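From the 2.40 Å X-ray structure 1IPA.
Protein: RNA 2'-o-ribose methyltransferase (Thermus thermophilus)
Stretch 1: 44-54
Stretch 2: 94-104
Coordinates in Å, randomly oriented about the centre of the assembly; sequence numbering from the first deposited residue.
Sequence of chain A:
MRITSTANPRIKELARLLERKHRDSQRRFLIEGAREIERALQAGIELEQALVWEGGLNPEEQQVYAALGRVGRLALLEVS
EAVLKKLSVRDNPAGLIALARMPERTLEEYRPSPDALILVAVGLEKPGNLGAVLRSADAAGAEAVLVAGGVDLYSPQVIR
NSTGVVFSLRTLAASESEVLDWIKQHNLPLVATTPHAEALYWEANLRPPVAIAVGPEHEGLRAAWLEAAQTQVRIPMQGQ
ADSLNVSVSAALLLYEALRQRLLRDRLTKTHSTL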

# COMPACT_ATOMS: atom_id res chain seq x y z
N GLY A 44 2.59 10.06 -12.56
CA GLY A 44 3.22 9.84 -13.85
C GLY A 44 2.81 8.58 -14.58
O GLY A 44 3.35 8.27 -15.65
N ILE A 45 1.85 7.85 -14.02
CA ILE A 45 1.37 6.62 -14.65
C ILE A 45 0.55 6.94 -15.91
O ILE A 45 -0.38 7.74 -15.87
N GLU A 46 0.91 6.30 -17.02
CA GLU A 46 0.21 6.52 -18.27
C GLU A 46 -1.02 5.63 -18.36
O GLU A 46 -0.99 4.45 -18.00
N LEU A 47 -2.12 6.21 -18.84
CA LEU A 47 -3.38 5.50 -19.00
C LEU A 47 -3.59 5.21 -20.49
O LEU A 47 -3.12 5.96 -21.33
N GLU A 48 -4.28 4.12 -20.81
CA GLU A 48 -4.54 3.81 -22.21
C GLU A 48 -6.02 3.93 -22.53
O GLU A 48 -6.40 4.34 -23.63
N GLN A 49 -6.87 3.58 -21.57
CA GLN A 49 -8.30 3.70 -21.78
C GLN A 49 -9.07 3.80 -20.48
O GLN A 49 -8.60 3.37 -19.43
N ALA A 50 -10.26 4.39 -20.56
CA ALA A 50 -11.10 4.55 -19.39
C ALA A 50 -12.50 4.01 -19.66
O ALA A 50 -13.08 4.28 -20.70
N LEU A 51 -13.02 3.25 -18.71
CA LEU A 51 -14.36 2.72 -18.83
C LEU A 51 -15.26 3.62 -17.99
O LEU A 51 -14.83 4.12 -16.95
N VAL A 52 -16.49 3.82 -18.46
CA VAL A 52 -17.45 4.69 -17.78
C VAL A 52 -18.84 4.07 -17.65
O VAL A 52 -19.36 3.51 -18.60
N TRP A 53 -19.42 4.19 -16.46
CA TRP A 53 -20.77 3.68 -16.17
C TRP A 53 -21.77 4.36 -17.11
O TRP A 53 -21.84 5.59 -17.17
N GLU A 54 -22.53 3.55 -17.83
CA GLU A 54 -23.53 4.07 -18.76
C GLU A 54 -24.58 4.87 -17.98
O GLU A 54 -25.23 5.76 -18.54
N ALA A 94 -16.82 1.24 -8.79
CA ALA A 94 -16.77 2.65 -9.14
C ALA A 94 -17.40 2.80 -10.52
O ALA A 94 -17.67 1.81 -11.19
N GLY A 95 -17.64 4.04 -10.93
CA GLY A 95 -18.25 4.26 -12.23
C GLY A 95 -17.16 4.54 -13.24
O GLY A 95 -17.42 4.66 -14.44
N LEU A 96 -15.93 4.63 -12.75
CA LEU A 96 -14.78 4.92 -13.60
C LEU A 96 -13.62 4.00 -13.27
O LEU A 96 -13.10 4.03 -12.15
N ILE A 97 -13.23 3.19 -14.24
CA ILE A 97 -12.11 2.25 -14.10
C ILE A 97 -11.19 2.48 -15.28
O ILE A 97 -11.65 2.57 -16.42
N ALA A 98 -9.89 2.57 -15.03
CA ALA A 98 -8.97 2.80 -16.12
C ALA A 98 -7.99 1.67 -16.35
O ALA A 98 -7.77 0.83 -15.48
N LEU A 99 -7.43 1.64 -17.55
CA LEU A 99 -6.43 0.65 -17.91
C LEU A 99 -5.14 1.43 -17.87
O LEU A 99 -5.01 2.46 -18.54
N ALA A 100 -4.17 0.97 -17.09
CA ALA A 100 -2.91 1.68 -16.98
C ALA A 100 -1.72 0.86 -17.45
O ALA A 100 -1.76 -0.36 -17.47
N ARG A 101 -0.66 1.57 -17.82
CA ARG A 101 0.59 0.96 -18.26
C ARG A 101 1.46 0.78 -17.02
O ARG A 101 1.67 1.74 -16.28
N MET A 102 1.96 -0.42 -16.77
CA MET A 102 2.81 -0.64 -15.61
C MET A 102 4.09 0.19 -15.79
O MET A 102 4.89 -0.05 -16.68
N PRO A 103 4.28 1.20 -14.93
CA PRO A 103 5.42 2.14 -14.90
C PRO A 103 6.81 1.58 -15.17
O PRO A 103 7.04 0.36 -15.11
N GLU A 104 7.73 2.49 -15.47
CA GLU A 104 9.12 2.14 -15.74
C GLU A 104 9.87 1.91 -14.43
O GLU A 104 10.62 2.77 -13.96

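Two antiparallel strands, one running through A50 to W53 and the other from L96 to R101, meet edge to edge, and the main chain spends nearly all the polar currency. From one end, R101 N donates to E46 O (2.9 Å), E48 N to L99 O (2.9 Å), L99 N to Q49 O (2.8 Å), L51 N to I97 O (2.8 Å), I97 N to L51 O (3.3 Å, the longest of the set) and W53 N to G95 O (2.9 Å). Where E46 and R101 do not pair directly in return, a water closes the ladder: it accepts from E46 N at 2.9 Å and donates to R101 O at 2.7 Å.

These six bonds and the water make up the main-chain polar contacts between the strands; the side chains of the paired residues go to the two faces of the sheet, and those in contact there are mostly apolar. On the face of L47, A50, V52, L96, A98 and A100, larger side chains lie against alanines. L47, with both chi angles off the usual wells, sets CD1 3.8 Å from A100 CB and CG 4.0 Å from A98 CB. L96, chi1 t and chi2 p, reaches back across the strand pair, its CD1 lying 3.8 Å from V52 CG2 (V52 is t) and 4.3 Å from A50 CB. Beyond the strand, I45 (m, t) extends this packing: CG2 is 3.8 Å from A100 CB, and CG1 is 3.5 Å from P103 CG.

The other face carries Q49, L51, I97 and L99. L99 (t, p) loses the most area to the opposing stretch; its CB lies 3.5 Å from Q49 CG, so the aliphatic part of the glutamine packs here while OE1 is hydrogen-bonded elsewhere in the structure.

Charge is peripheral. E48 OE2 sits 4.1 Å from R101 NE, near the guanidinium plane but beyond salt-bridge range, and both E48 carboxylate oxygens find hydrogen bonds elsewhere. At G95, a CB would crowd W53 CB.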

# COMPACT_ATOMS: atom_id res chain seq x y z
CB ILE A 45 0.50 5.81 -13.66
CG1 ILE A 45 1.39 5.28 -12.53
CG2 ILE A 45 -0.19 4.67 -14.35
CD1 ILE A 45 0.64 4.60 -11.44
CB GLU A 46 1.12 6.22 -19.46
CG GLU A 46 2.55 6.75 -19.31
CD GLU A 46 3.38 6.54 -20.56
OE1 GLU A 46 3.17 7.28 -21.55
OE2 GLU A 46 4.25 5.64 -20.57
CB LEU A 47 -4.52 6.37 -18.48
CG LEU A 47 -5.02 6.18 -17.04
CD1 LEU A 47 -3.91 5.71 -16.10
CD2 LEU A 47 -5.64 7.48 -16.57
CB GLU A 48 -4.04 2.42 -22.56
CG GLU A 48 -2.55 2.27 -22.36
CD GLU A 48 -1.98 1.08 -23.08
OE1 GLU A 48 -2.59 -0.01 -23.00
OE2 GLU A 48 -0.91 1.23 -23.72
CB GLN A 49 -8.83 2.54 -22.62
CG GLN A 49 -8.74 1.17 -22.00
CD GLN A 49 -9.29 0.11 -22.92
OE1 GLN A 49 -8.94 0.05 -24.10
NE2 GLN A 49 -10.16 -0.75 -22.39
CB ALA A 50 -11.18 6.02 -19.00
CB LEU A 51 -14.42 1.27 -18.33
CG LEU A 51 -13.98 0.21 -19.34
CD1 LEU A 51 -12.55 0.44 -19.79
CD2 LEU A 51 -14.13 -1.16 -18.70
CB VAL A 52 -17.59 6.01 -18.55
CG1 VAL A 52 -18.56 6.93 -17.83
CG2 VAL A 52 -16.22 6.66 -18.71
CB TRP A 53 -21.12 3.99 -14.71
CG TRP A 53 -22.55 3.74 -14.24
CD1 TRP A 53 -23.25 4.50 -13.34
CD2 TRP A 53 -23.41 2.64 -14.58
NE1 TRP A 53 -24.49 3.94 -13.09
CE2 TRP A 53 -24.61 2.80 -13.84
CE3 TRP A 53 -23.28 1.54 -15.44
CZ2 TRP A 53 -25.66 1.89 -13.93
CZ3 TRP A 53 -24.34 0.64 -15.52
CH2 TRP A 53 -25.51 0.82 -14.78
CB GLU A 54 -24.20 2.91 -19.50
CG GLU A 54 -25.08 2.05 -18.63
CD GLU A 54 -25.51 0.77 -19.31
OE1 GLU A 54 -25.43 0.70 -20.56
OE2 GLU A 54 -25.95 -0.17 -18.60
CB ALA A 94 -15.34 3.14 -9.17
CB LEU A 96 -14.36 6.37 -13.41
CG LEU A 96 -13.30 6.91 -14.37
CD1 LEU A 96 -13.85 6.95 -15.79
CD2 LEU A 96 -12.88 8.31 -13.92
CB ILE A 97 -12.56 0.78 -14.17
CG1 ILE A 97 -13.52 0.45 -13.03
CG2 ILE A 97 -11.34 -0.12 -14.13
CD1 ILE A 97 -13.98 -1.01 -13.04
CB ALA A 98 -8.21 4.09 -15.88
CB LEU A 99 -6.66 0.12 -19.33
CG LEU A 99 -5.63 -0.88 -19.86
CD1 LEU A 99 -5.61 -2.12 -18.95
CD2 LEU A 99 -5.96 -1.28 -21.29
CB ALA A 100 -2.71 2.11 -15.53
CB ARG A 101 1.30 1.89 -19.24
CG ARG A 101 1.39 1.42 -20.67
CD ARG A 101 2.59 0.51 -20.91
NE ARG A 101 2.77 0.24 -22.33
CZ ARG A 101 3.78 -0.45 -22.85
NH1 ARG A 101 4.71 -0.96 -22.07
NH2 ARG A 101 3.85 -0.62 -24.17
CB MET A 102 3.14 -2.13 -15.48
CG MET A 102 3.66 -2.55 -14.13
SD MET A 102 3.99 -4.31 -14.04
CE MET A 102 2.41 -4.90 -13.62
CB PRO A 103 5.31 2.75 -13.51
CG PRO A 103 3.83 2.83 -13.31
CD PRO A 103 3.38 1.47 -13.80
CB GLU A 104 9.82 3.26 -16.52
CG GLU A 104 9.17 3.63 -17.84
CD GLU A 104 9.97 4.66 -18.62
OE1 GLU A 104 10.27 5.74 -18.05
OE2 GLU A 104 10.30 4.41 -19.80
O HOH W 1 2.84 4.11 -16.63